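Local coordinates for protein TSC1 N-terminal domain (Chaetomium thermophilum, PDB 7A0M) that probably binds phosphoinositide lipids of the lysosomal membrane, and so helps bring the TSC complex to the lysosome to regulate mTORC1 signalling, at residues 270-275 against 339-344; 277-282 against 366-371; 322-327 against 370-375. All blocks are in the same frame, centred on the assembly; numbering follows the deposited sequence.

Contact 1. Residues 270-275 against 339-344; sequences LFNIYA and VDYIRK. With SO4 (sulfate ion), chain E.
Phe271 and Tyr341 meet where helix 267-278 faces helix 335-343, and the tyrosine ring does most of the touching. Phe271 CB sits over the centre of that ring, 3.4 Å from the centroid of the Tyr341 ring and only 7° off its normal, a CH-pi contact. The two aromatic rings themselves are oblique, neither stacked nor edge-to-face. Tyr341 CG is anti to the backbone N (chi1 175°), on the side of helix 267-278, and the ring continues from there. At its far end Tyr341 OH donates to Asn272 OD1 at 2.7 Å, in the carbonyl plane and on a lone pair; this bond also limits how the amide can turn. Ala275 CB lies at the ring edge, 3.5 Å from Tyr341 OH. On the other flank the packing is looser, Tyr274 CE2 coming no closer than 4.4 Å to Ile342 CD1, and Ile342 also meets Tyr383 of the second subunit.

The polar side of 339-344 takes no part in this packing. There Arg343 grips Asp340 side-on with NE and NH2, both directed to one oxygen and from the same face of the carboxylate; the shorter bond is Arg343 NH2 to Asp340 OD1, 2.8 Å. A sulfate ion, probably from the crystallisation liquor, is held by Lys344 NZ at 2.9 Å from its O2, while Arg343 NH1 adds a weak bond to another sulfate oxygen.

The segment axes approach to 10.7 Å and cross at -57°, plain helix-helix packing in an all-helical domain. Tyr274 OH is hydrogen-bonded to Ser369 of helix 357-373, Leu270 and Ile273 pack on helix 228-238, and Tyr274 also touches helix 323-333, so that helix 267-278 is set among these three helices as well as helix 335-343.

Contact 2. Residues 277-282 against 366-371; sequences LLFWDR and RERSER
Arg368 reaches from helix 357-373 to residues 278-281, where its guanidinium meets a carbonyl, a carboxylate and an aromatic ring. Arg368 NH1 donates to Leu278 O at 2.8 Å, using a lone pair of that oxygen in the peptide plane. The same nitrogen forms a salt bridge with Asp281 OD1 at 3.1 Å, on the syn side of the carboxylate, and Arg368 NH2 adds a weak bond to that oxygen. The two groups meet tip to tip with their planes 81° apart. One face of the guanidinium lies flat on the Phe279 ring, planes at 11° and Arg368 CZ 4.3 Å from the ring centroid, a cation-pi stack. Arg368 CD lies over the same face of the ring, offset toward the rim.

Bonds in its plane and a ring against one face together restrict rotation of the guanidinium. The chain behind it is extended from CG to NE, and its root packs on leucine: Arg368 CB is 3.7 Å from Leu278 CD2. Asp281 is presented by a type I beta turn from Phe279 to Arg282, in which Arg282 N bonds to Phe279 O.

Farther out, Phe279 rests on Glu364 and Ile365 of the arginine's own helix, and Trp280 NE1 bonds to Thr242 OG1. Ser369 OG, 3.8 Å from Leu278 CD2, is bonded to Ile365 O. A guanidinium held by a backbone carbonyl and a carboxylate and stacked on an aromatic ring makes a combined cation-pi and salt-bridge cluster, here joining helix 357-373 to residues 278-281 in the all-helical TSC1 N-terminal domain.

Contact 3. Residues 322-327 against 370-375; sequences YLPEYF and ERFRKQ
Phe327 and Phe372 join helix 323-333 to helix 357-373 by aromatic helix-helix packing in this all-helical domain, with no hydrogen bond across the two segments. Their side chains pass at a slant: the ring planes are 34° apart and the centroids 5.2 Å, so the pair is neither stacked nor edge-to-face. Instead Phe372 CB stands over the middle of the Phe327 ring, 3.4 Å from the centroid and 3° off the normal, a CH-pi contact. Phe327 CG is anti to the backbone N (chi1 -176°), which puts it on the side of Phe372. In return Phe327 CB lies over a face of the Phe372 ring. An alanine at Phe327 would probably open a gap under Phe372 CB where the ring had been, leaving the Phe372 ring with CB alone from that residue.

The outer end of the Phe372 ring meets Pro324, whose CB is 3.6 Å from Phe372 CE1, and more loosely Leu323, whose side chain crosses it at about a right angle. Phe327 also packs on Tyr383 of the second subunit. On the far side of 370-375, Arg373 grips Glu370 side-on, Arg373 NH2 bonding Glu370 OE1 at 2.8 Å and Arg373 NE bonding Glu370 OE2 at 3.0 Å.

Overall arrangement
The three contacts form one cluster, their centres 10 to 13 Å apart and 28 to 31 Å from the centre of the chain. Along the chain come helices 267-278, 323-333, 335-343 and 357-373. Contacts 1 and 2 share the first of these, contacts 2 and 3 the last, including Glu370 and Arg371. The segments of contact 1 alternate with those of contacts 2 and 3, so distant parts of the sequence interlock. Leu323 CD2 packs on Leu277 and Leu278 between contacts 2 and 3. All three belong to the Hamartin-family part of the protein and touch the second subunit, so this group of helices also borders the interface of the two chains.

Contact 1. Residues 270-275 against 339-344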
loop_
_atom_site.group_PDB
_atom_site.type_symbol
_atom_site.label_atom_id
_atom_site.label_comp_id
_atom_site.label_asym_id
_atom_site.label_seq_id
_atom_site.Cartn_x
_atom_site.Cartn_y
_atom_site.Cartn_z
ATOM N N LEU B 270 15.814 8.577 14.482
ATOM C CA LEU B 270 15.419 8.565 13.078
ATOM C C LEU B 270 13.950 8.936 12.906
ATOM O O LEU B 270 13.590 9.654 11.965
ATOM C CB LEU B 270 15.701 7.190 12.472
ATOM C CG LEU B 270 17.171 6.763 12.456
ATOM C CD1 LEU B 270 17.306 5.302 12.057
ATOM C CD2 LEU B 270 17.974 7.651 11.516
ATOM N N PHE B 271 13.086 8.455 13.802
ATOM C CA PHE B 271 11.668 8.793 13.718
ATOM C C PHE B 271 11.429 10.269 14.014
ATOM O O PHE B 271 10.601 10.912 13.359
ATOM C CB PHE B 271 10.861 7.917 14.676
ATOM C CG PHE B 271 10.881 6.455 14.329
ATOM C CD1 PHE B 271 11.127 6.039 13.030
ATOM C CD2 PHE B 271 10.648 5.498 15.301
ATOM C CE1 PHE B 271 11.143 4.692 12.710
ATOM C CE2 PHE B 271 10.663 4.151 14.988
ATOM C CZ PHE B 271 10.911 3.748 13.691
ATOM N N ASN B 272 12.138 10.821 15.002
ATOM C CA ASN B 272 11.994 12.239 15.316
ATOM C C ASN B 272 12.482 13.122 14.176
ATOM O O ASN B 272 11.922 14.201 13.947
ATOM C CB ASN B 272 12.742 12.573 16.606
ATOM C CG ASN B 272 12.048 12.032 17.841
ATOM O OD1 ASN B 272 10.846 11.764 17.826
ATOM N ND2 ASN B 272 12.803 11.871 18.922
ATOM N N ILE B 273 13.523 12.691 13.460
ATOM C CA ILE B 273 13.992 13.446 12.302
ATOM C C ILE B 273 12.909 13.510 11.234
ATOM O O ILE B 273 12.676 14.565 10.630
ATOM C CB ILE B 273 15.295 12.833 11.754
ATOM C CG1 ILE B 273 16.450 13.080 12.727
ATOM C CG2 ILE B 273 15.624 13.401 10.378
ATOM C CD1 ILE B 273 17.738 12.392 12.331
ATOM N N TYR B 274 12.225 12.389 10.989
ATOM C CA TYR B 274 11.129 12.387 10.026
ATOM C C TYR B 274 10.033 13.366 10.429
ATOM O O TYR B 274 9.507 14.102 9.586
ATOM C CB TYR B 274 10.557 10.977 9.877
ATOM C CG TYR B 274 9.196 10.945 9.218
ATOM C CD1 TYR B 274 9.072 11.017 7.838
ATOM C CD2 TYR B 274 8.037 10.841 9.977
ATOM C CE1 TYR B 274 7.831 10.991 7.232
ATOM C CE2 TYR B 274 6.792 10.815 9.378
ATOM C CZ TYR B 274 6.695 10.889 8.007
ATOM O OH TYR B 274 5.456 10.861 7.407
ATOM N N ALA B 275 9.672 13.383 11.715
ATOM C CA ALA B 275 8.616 14.279 12.176
ATOM C C ALA B 275 9.024 15.740 12.030
ATOM O O ALA B 275 8.194 16.589 11.687
ATOM C CB ALA B 275 8.254 13.960 13.624
ATOM N N VAL B 339 5.217 2.766 11.861
ATOM C CA VAL B 339 3.799 3.106 11.950
ATOM C C VAL B 339 3.360 3.204 13.405
ATOM O O VAL B 339 2.401 3.917 13.721
ATOM C CB VAL B 339 2.944 2.093 11.164
ATOM C CG1 VAL B 339 3.435 1.982 9.727
ATOM C CG2 VAL B 339 2.950 0.731 11.846
ATOM N N ASP B 340 4.045 2.502 14.312
ATOM C CA ASP B 340 3.750 2.657 15.732
ATOM C C ASP B 340 4.189 4.021 16.249
ATOM O O ASP B 340 3.544 4.579 17.143
ATOM C CB ASP B 340 4.416 1.545 16.540
ATOM C CG ASP B 340 3.951 1.517 17.983
ATOM O OD1 ASP B 340 2.828 1.032 18.238
ATOM O OD2 ASP B 340 4.707 1.980 18.862
ATOM N N TYR B 341 5.283 4.568 15.709
ATOM C CA TYR B 341 5.669 5.931 16.057
ATOM C C TYR B 341 4.611 6.923 15.591
ATOM O O TYR B 341 4.237 7.841 16.331
ATOM C CB TYR B 341 7.031 6.264 15.445
ATOM C CG TYR B 341 7.467 7.700 15.645
ATOM C CD1 TYR B 341 8.091 8.099 16.820
ATOM C CD2 TYR B 341 7.263 8.655 14.657
ATOM C CE1 TYR B 341 8.494 9.408 17.009
ATOM C CE2 TYR B 341 7.662 9.968 14.837
ATOM C CZ TYR B 341 8.278 10.338 16.015
ATOM O OH TYR B 341 8.678 11.642 16.198
ATOM N N ILE B 342 4.125 6.756 14.360
ATOM C CA ILE B 342 3.065 7.619 13.851
ATOM C C ILE B 342 1.775 7.403 14.632
ATOM O O ILE B 342 1.011 8.350 14.858
ATOM C CB ILE B 342 2.864 7.373 12.343
ATOM C CG1 ILE B 342 4.134 7.728 11.570
ATOM C CG2 ILE B 342 1.679 8.169 11.811
ATOM C CD1 ILE B 342 4.057 7.409 10.093
ATOM N N ARG B 343 1.517 6.169 15.076
ATOM C CA ARG B 343 0.291 5.895 15.818
ATOM C C ARG B 343 0.322 6.537 17.197
ATOM O O ARG B 343 -0.645 7.187 17.612
ATOM C CB ARG B 343 0.077 4.389 15.964
ATOM C CG ARG B 343 -1.175 4.048 16.762
ATOM C CD ARG B 343 -1.263 2.572 17.100
ATOM N NE ARG B 343 -0.181 2.155 17.988
ATOM C CZ ARG B 343 -0.229 2.238 19.315
ATOM N NH1 ARG B 343 -1.308 2.727 19.912
ATOM N NH2 ARG B 343 0.801 1.836 20.048
ATOM N N LYS B 344 1.422 6.365 17.921
ATOM C CA LYS B 344 1.525 6.821 19.306
ATOM C C LYS B 344 2.895 7.441 19.513
ATOM O O LYS B 344 3.808 6.810 20.058
ATOM C CB LYS B 344 1.276 5.667 20.281
ATOM C CG LYS B 344 1.031 6.094 21.719
ATOM C CD LYS B 344 1.063 4.897 22.658
ATOM C CE LYS B 344 0.749 5.308 24.087
ATOM N NZ LYS B 344 1.072 4.229 25.062
HETATM S S SO4 E . -1.262 1.545 24.147
HETATM O O1 SO4 E . -1.487 2.253 25.404
HETATM O O2 SO4 E . 0.080 1.842 23.654
HETATM O O3 SO4 E . -1.393 0.108 24.367
HETATM O O4 SO4 E . -2.249 1.977 23.161
#

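Contact 2. Residues 277-282 against 366-371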
loop_
_atom_site.group_PDB
_atom_site.type_symbol
_atom_site.label_atom_id
_atom_site.label_comp_id
_atom_site.label_asym_id
_atom_site.label_seq_id
_atom_site.Cartn_x
_atom_site.Cartn_y
_atom_site.Cartn_z
ATOM N N LEU B 277 11.188 17.032 9.772
ATOM C CA LEU B 277 11.176 17.386 8.358
ATOM C C LEU B 277 9.761 17.395 7.795
ATOM O O LEU B 277 9.486 18.111 6.825
ATOM C CB LEU B 277 12.059 16.419 7.569
ATOM C CG LEU B 277 13.488 16.256 8.093
ATOM C CD1 LEU B 277 14.342 15.446 7.127
ATOM C CD2 LEU B 277 14.120 17.610 8.379
ATOM N N LEU B 278 8.856 16.607 8.383
ATOM C CA LEU B 278 7.465 16.614 7.944
ATOM C C LEU B 278 6.812 17.975 8.165
ATOM O O LEU B 278 5.904 18.354 7.418
ATOM C CB LEU B 278 6.686 15.516 8.670
ATOM C CG LEU B 278 5.302 15.162 8.124
ATOM C CD1 LEU B 278 5.411 14.628 6.702
ATOM C CD2 LEU B 278 4.620 14.145 9.027
ATOM N N PHE B 279 7.257 18.721 9.176
ATOM C CA PHE B 279 6.742 20.052 9.480
ATOM C C PHE B 279 7.772 21.132 9.164
ATOM O O PHE B 279 7.911 22.112 9.898
ATOM C CB PHE B 279 6.311 20.163 10.940
ATOM C CG PHE B 279 5.006 19.490 11.245
ATOM C CD1 PHE B 279 4.864 18.118 11.125
ATOM C CD2 PHE B 279 3.913 20.239 11.645
ATOM C CE1 PHE B 279 3.658 17.510 11.405
ATOM C CE2 PHE B 279 2.707 19.636 11.925
ATOM C CZ PHE B 279 2.581 18.268 11.805
ATOM N N TRP B 280 8.513 20.955 8.069
ATOM C CA TRP B 280 9.574 21.898 7.732
ATOM C C TRP B 280 9.033 23.295 7.451
ATOM O O TRP B 280 9.746 24.285 7.651
ATOM C CB TRP B 280 10.361 21.385 6.527
ATOM C CG TRP B 280 11.612 22.158 6.267
ATOM C CD1 TRP B 280 11.839 23.031 5.244
ATOM C CD2 TRP B 280 12.809 22.136 7.051
ATOM N NE1 TRP B 280 13.106 23.551 5.340
ATOM C CE2 TRP B 280 13.723 23.018 6.442
ATOM C CE3 TRP B 280 13.200 21.457 8.209
ATOM C CZ2 TRP B 280 15.002 23.236 6.948
ATOM C CZ3 TRP B 280 14.469 21.675 8.712
ATOM C CH2 TRP B 280 15.355 22.557 8.083
ATOM N N ASP B 281 7.784 23.401 6.997
ATOM C CA ASP B 281 7.202 24.703 6.693
ATOM C C ASP B 281 6.704 25.446 7.927
ATOM O O ASP B 281 6.283 26.601 7.804
ATOM C CB ASP B 281 6.059 24.549 5.685
ATOM C CG ASP B 281 5.026 23.523 6.115
ATOM O OD1 ASP B 281 5.066 23.074 7.279
ATOM O OD2 ASP B 281 4.169 23.166 5.280
ATOM N N ARG B 282 6.738 24.825 9.102
ATOM C CA ARG B 282 6.277 25.480 10.321
ATOM C C ARG B 282 7.451 26.022 11.128
ATOM O O ARG B 282 8.326 26.700 10.590
ATOM C CB ARG B 282 5.453 24.514 11.175
ATOM C CG ARG B 282 4.863 25.149 12.426
ATOM C CD ARG B 282 4.097 24.136 13.263
ATOM N NE ARG B 282 2.959 23.569 12.543
ATOM C CZ ARG B 282 1.750 24.119 12.506
ATOM N NH1 ARG B 282 1.517 25.258 13.146
ATOM N NH2 ARG B 282 0.774 23.533 11.827
ATOM N N ARG B 366 -0.103 12.256 11.595
ATOM C CA ARG B 366 -0.856 11.273 10.821
ATOM C C ARG B 366 -1.403 11.881 9.538
ATOM O O ARG B 366 -1.273 11.297 8.455
ATOM C CB ARG B 366 -1.996 10.707 11.666
ATOM C CG ARG B 366 -1.565 9.722 12.723
ATOM C CD ARG B 366 -2.775 9.027 13.307
ATOM N NE ARG B 366 -3.434 9.814 14.343
ATOM C CZ ARG B 366 -3.240 9.635 15.645
ATOM N NH1 ARG B 366 -2.406 8.695 16.069
ATOM N NH2 ARG B 366 -3.881 10.394 16.523
ATOM N N GLU B 367 -2.030 13.055 9.644
ATOM C CA GLU B 367 -2.671 13.661 8.482
ATOM C C GLU B 367 -1.652 13.989 7.397
ATOM O O GLU B 367 -1.947 13.870 6.202
ATOM C CB GLU B 367 -3.436 14.914 8.905
ATOM C CG GLU B 367 -4.471 15.389 7.896
ATOM C CD GLU B 367 -5.563 14.362 7.648
ATOM O OE1 GLU B 367 -5.346 13.437 6.835
ATOM O OE2 GLU B 367 -6.638 14.475 8.272
ATOM N N ARG B 368 -0.445 14.394 7.793
ATOM C CA ARG B 368 0.606 14.670 6.823
ATOM C C ARG B 368 1.290 13.406 6.322
ATOM O O ARG B 368 1.928 13.440 5.265
ATOM C CB ARG B 368 1.648 15.613 7.430
ATOM C CG ARG B 368 1.130 17.016 7.693
ATOM C CD ARG B 368 2.274 17.982 7.940
ATOM N NE ARG B 368 1.820 19.368 7.977
ATOM C CZ ARG B 368 2.577 20.410 7.647
ATOM N NH1 ARG B 368 3.828 20.221 7.248
ATOM N NH2 ARG B 368 2.084 21.638 7.710
ATOM N N SER B 369 1.173 12.296 7.052
ATOM C CA SER B 369 1.704 11.020 6.595
ATOM C C SER B 369 0.765 10.297 5.638
ATOM O O SER B 369 1.145 9.254 5.095
ATOM C CB SER B 369 2.010 10.115 7.791
ATOM O OG SER B 369 2.993 10.690 8.633
ATOM N N GLU B 370 -0.448 10.818 5.436
ATOM C CA GLU B 370 -1.419 10.153 4.572
ATOM C C GLU B 370 -0.911 10.035 3.140
ATOM O O GLU B 370 -1.110 9.003 2.487
ATOM C CB GLU B 370 -2.749 10.906 4.607
ATOM C CG GLU B 370 -3.647 10.523 5.771
ATOM C CD GLU B 370 -4.122 9.085 5.690
ATOM O OE1 GLU B 370 -4.885 8.767 4.752
ATOM O OE2 GLU B 370 -3.732 8.275 6.558
ATOM N N ARG B 371 -0.253 11.081 2.631
ATOM C CA ARG B 371 0.196 11.056 1.242
ATOM C C ARG B 371 1.285 10.013 1.016
ATOM O O ARG B 371 1.385 9.453 -0.081
ATOM C CB ARG B 371 0.690 12.439 0.815
ATOM C CG ARG B 371 1.829 12.994 1.652
ATOM C CD ARG B 371 2.631 14.011 0.857
ATOM N NE ARG B 371 3.617 14.704 1.680
ATOM C CZ ARG B 371 4.611 15.439 1.192
ATOM N NH1 ARG B 371 4.761 15.568 -0.119
ATOM N NH2 ARG B 371 5.460 16.039 2.015
#

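Contact 3. Residues 322-327 against 370-375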
loop_
_atom_site.group_PDB
_atom_site.type_symbol
_atom_site.label_atom_id
_atom_site.label_comp_id
_atom_site.label_asym_id
_atom_site.label_seq_id
_atom_site.Cartn_x
_atom_site.Cartn_y
_atom_site.Cartn_z
ATOM N N TYR B 322 13.893 15.349 -0.380
ATOM C CA TYR B 322 14.173 13.928 -0.227
ATOM C C TYR B 322 13.376 13.277 0.897
ATOM O O TYR B 322 13.630 12.112 1.224
ATOM C CB TYR B 322 15.671 13.709 0.004
ATOM C CG TYR B 322 16.237 12.526 -0.749
ATOM C CD1 TYR B 322 16.305 12.531 -2.135
ATOM C CD2 TYR B 322 16.708 11.408 -0.074
ATOM C CE1 TYR B 322 16.821 11.454 -2.831
ATOM C CE2 TYR B 322 17.227 10.325 -0.761
ATOM C CZ TYR B 322 17.281 10.354 -2.139
ATOM O OH TYR B 322 17.797 9.280 -2.827
ATOM N N LEU B 323 12.429 13.998 1.496
ATOM C CA LEU B 323 11.600 13.410 2.545
ATOM C C LEU B 323 10.822 12.174 2.097
ATOM O O LEU B 323 10.761 11.210 2.880
ATOM C CB LEU B 323 10.649 14.474 3.108
ATOM C CG LEU B 323 9.737 14.028 4.254
ATOM C CD1 LEU B 323 10.560 13.540 5.440
ATOM C CD2 LEU B 323 8.803 15.151 4.673
ATOM N N PRO B 324 10.200 12.127 0.908
ATOM C CA PRO B 324 9.492 10.891 0.519
ATOM C C PRO B 324 10.383 9.662 0.493
ATOM O O PRO B 324 9.956 8.582 0.921
ATOM C CB PRO B 324 8.947 11.223 -0.877
ATOM C CG PRO B 324 8.834 12.699 -0.895
ATOM C CD PRO B 324 9.983 13.204 -0.078
ATOM N N GLU B 325 11.616 9.794 -0.002
ATOM C CA GLU B 325 12.536 8.661 0.001
ATOM C C GLU B 325 12.913 8.250 1.417
ATOM O O GLU B 325 13.202 7.073 1.665
ATOM C CB GLU B 325 13.787 9.001 -0.811
ATOM C CG GLU B 325 13.534 9.223 -2.300
ATOM C CD GLU B 325 12.984 10.605 -2.614
ATOM O OE1 GLU B 325 12.631 11.340 -1.668
ATOM O OE2 GLU B 325 12.902 10.955 -3.809
ATOM N N TYR B 326 12.917 9.200 2.357
ATOM C CA TYR B 326 13.212 8.864 3.746
ATOM C C TYR B 326 12.086 8.044 4.363
ATOM O O TYR B 326 12.341 7.101 5.121
ATOM C CB TYR B 326 13.462 10.139 4.549
ATOM C CG TYR B 326 13.958 9.899 5.956
ATOM C CD1 TYR B 326 14.977 8.990 6.208
ATOM C CD2 TYR B 326 13.418 10.592 7.032
ATOM C CE1 TYR B 326 15.439 8.771 7.493
ATOM C CE2 TYR B 326 13.874 10.381 8.320
ATOM C CZ TYR B 326 14.884 9.469 8.545
ATOM O OH TYR B 326 15.340 9.255 9.825
ATOM N N PHE B 327 10.833 8.393 4.056
ATOM C CA PHE B 327 9.707 7.567 4.483
ATOM C C PHE B 327 9.838 6.149 3.942
ATOM O O PHE B 327 9.595 5.175 4.663
ATOM C CB PHE B 327 8.391 8.201 4.025
ATOM C CG PHE B 327 7.158 7.472 4.497
ATOM C CD1 PHE B 327 6.692 6.347 3.829
ATOM C CD2 PHE B 327 6.451 7.926 5.599
ATOM C CE1 PHE B 327 5.560 5.683 4.262
ATOM C CE2 PHE B 327 5.316 7.265 6.035
ATOM C CZ PHE B 327 4.870 6.144 5.366
ATOM N N GLU B 370 -0.448 10.818 5.436
ATOM C CA GLU B 370 -1.419 10.153 4.572
ATOM C C GLU B 370 -0.911 10.035 3.140
ATOM O O GLU B 370 -1.110 9.003 2.487
ATOM C CB GLU B 370 -2.749 10.906 4.607
ATOM C CG GLU B 370 -3.647 10.523 5.771
ATOM C CD GLU B 370 -4.122 9.085 5.690
ATOM O OE1 GLU B 370 -4.885 8.767 4.752
ATOM O OE2 GLU B 370 -3.732 8.275 6.558
ATOM N N ARG B 371 -0.253 11.081 2.631
ATOM C CA ARG B 371 0.196 11.056 1.242
ATOM C C ARG B 371 1.285 10.013 1.016
ATOM O O ARG B 371 1.385 9.453 -0.081
ATOM C CB ARG B 371 0.690 12.439 0.815
ATOM C CG ARG B 371 1.829 12.994 1.652
ATOM C CD ARG B 371 2.631 14.011 0.857
ATOM N NE ARG B 371 3.617 14.704 1.680
ATOM C CZ ARG B 371 4.611 15.439 1.192
ATOM N NH1 ARG B 371 4.761 15.568 -0.119
ATOM N NH2 ARG B 371 5.460 16.039 2.015
ATOM N N PHE B 372 2.105 9.739 2.032
ATOM C CA PHE B 372 3.092 8.673 1.910
ATOM C C PHE B 372 2.470 7.299 2.115
ATOM O O PHE B 372 2.918 6.324 1.501
ATOM C CB PHE B 372 4.235 8.894 2.901
ATOM C CG PHE B 372 4.995 10.168 2.669
ATOM C CD1 PHE B 372 5.362 10.542 1.387
ATOM C CD2 PHE B 372 5.336 10.992 3.726
ATOM C CE1 PHE B 372 6.057 11.713 1.164
ATOM C CE2 PHE B 372 6.034 12.167 3.510
ATOM C CZ PHE B 372 6.395 12.527 2.226
ATOM N N ARG B 373 1.447 7.204 2.970
ATOM C CA ARG B 373 0.750 5.935 3.154
ATOM C C ARG B 373 0.142 5.454 1.843
ATOM O O ARG B 373 0.204 4.263 1.519
ATOM C CB ARG B 373 -0.334 6.076 4.221
ATOM C CG ARG B 373 -1.093 4.789 4.484
ATOM C CD ARG B 373 -2.308 5.020 5.368
ATOM N NE ARG B 373 -3.286 5.912 4.747
ATOM C CZ ARG B 373 -4.130 5.549 3.785
ATOM N NH1 ARG B 373 -4.122 4.308 3.318
ATOM N NH2 ARG B 373 -4.985 6.430 3.284
ATOM N N LYS B 374 -0.443 6.372 1.073
ATOM C CA LYS B 374 -1.064 6.043 -0.203
ATOM C C LYS B 374 -0.046 5.704 -1.284
ATOM O O LYS B 374 -0.446 5.438 -2.424
ATOM C CB LYS B 374 -1.927 7.216 -0.670
ATOM C CG LYS B 374 -3.054 7.586 0.278
ATOM C CD LYS B 374 -3.874 8.737 -0.282
ATOM C CE LYS B 374 -4.903 9.230 0.719
ATOM N NZ LYS B 374 -5.620 10.436 0.219
ATOM N N GLN B 375 1.246 5.711 -0.962
ATOM C CA GLN B 375 2.297 5.385 -1.913
ATOM C C GLN B 375 2.962 4.043 -1.640
ATOM O O GLN B 375 3.840 3.639 -2.411
ATOM C CB GLN B 375 3.370 6.480 -1.908
ATOM C CG GLN B 375 2.950 7.802 -2.523
ATOM C CD GLN B 375 4.018 8.869 -2.368
ATOM O OE1 GLN B 375 5.029 8.659 -1.696
ATOM N NE2 GLN B 375 3.802 10.021 -2.993
#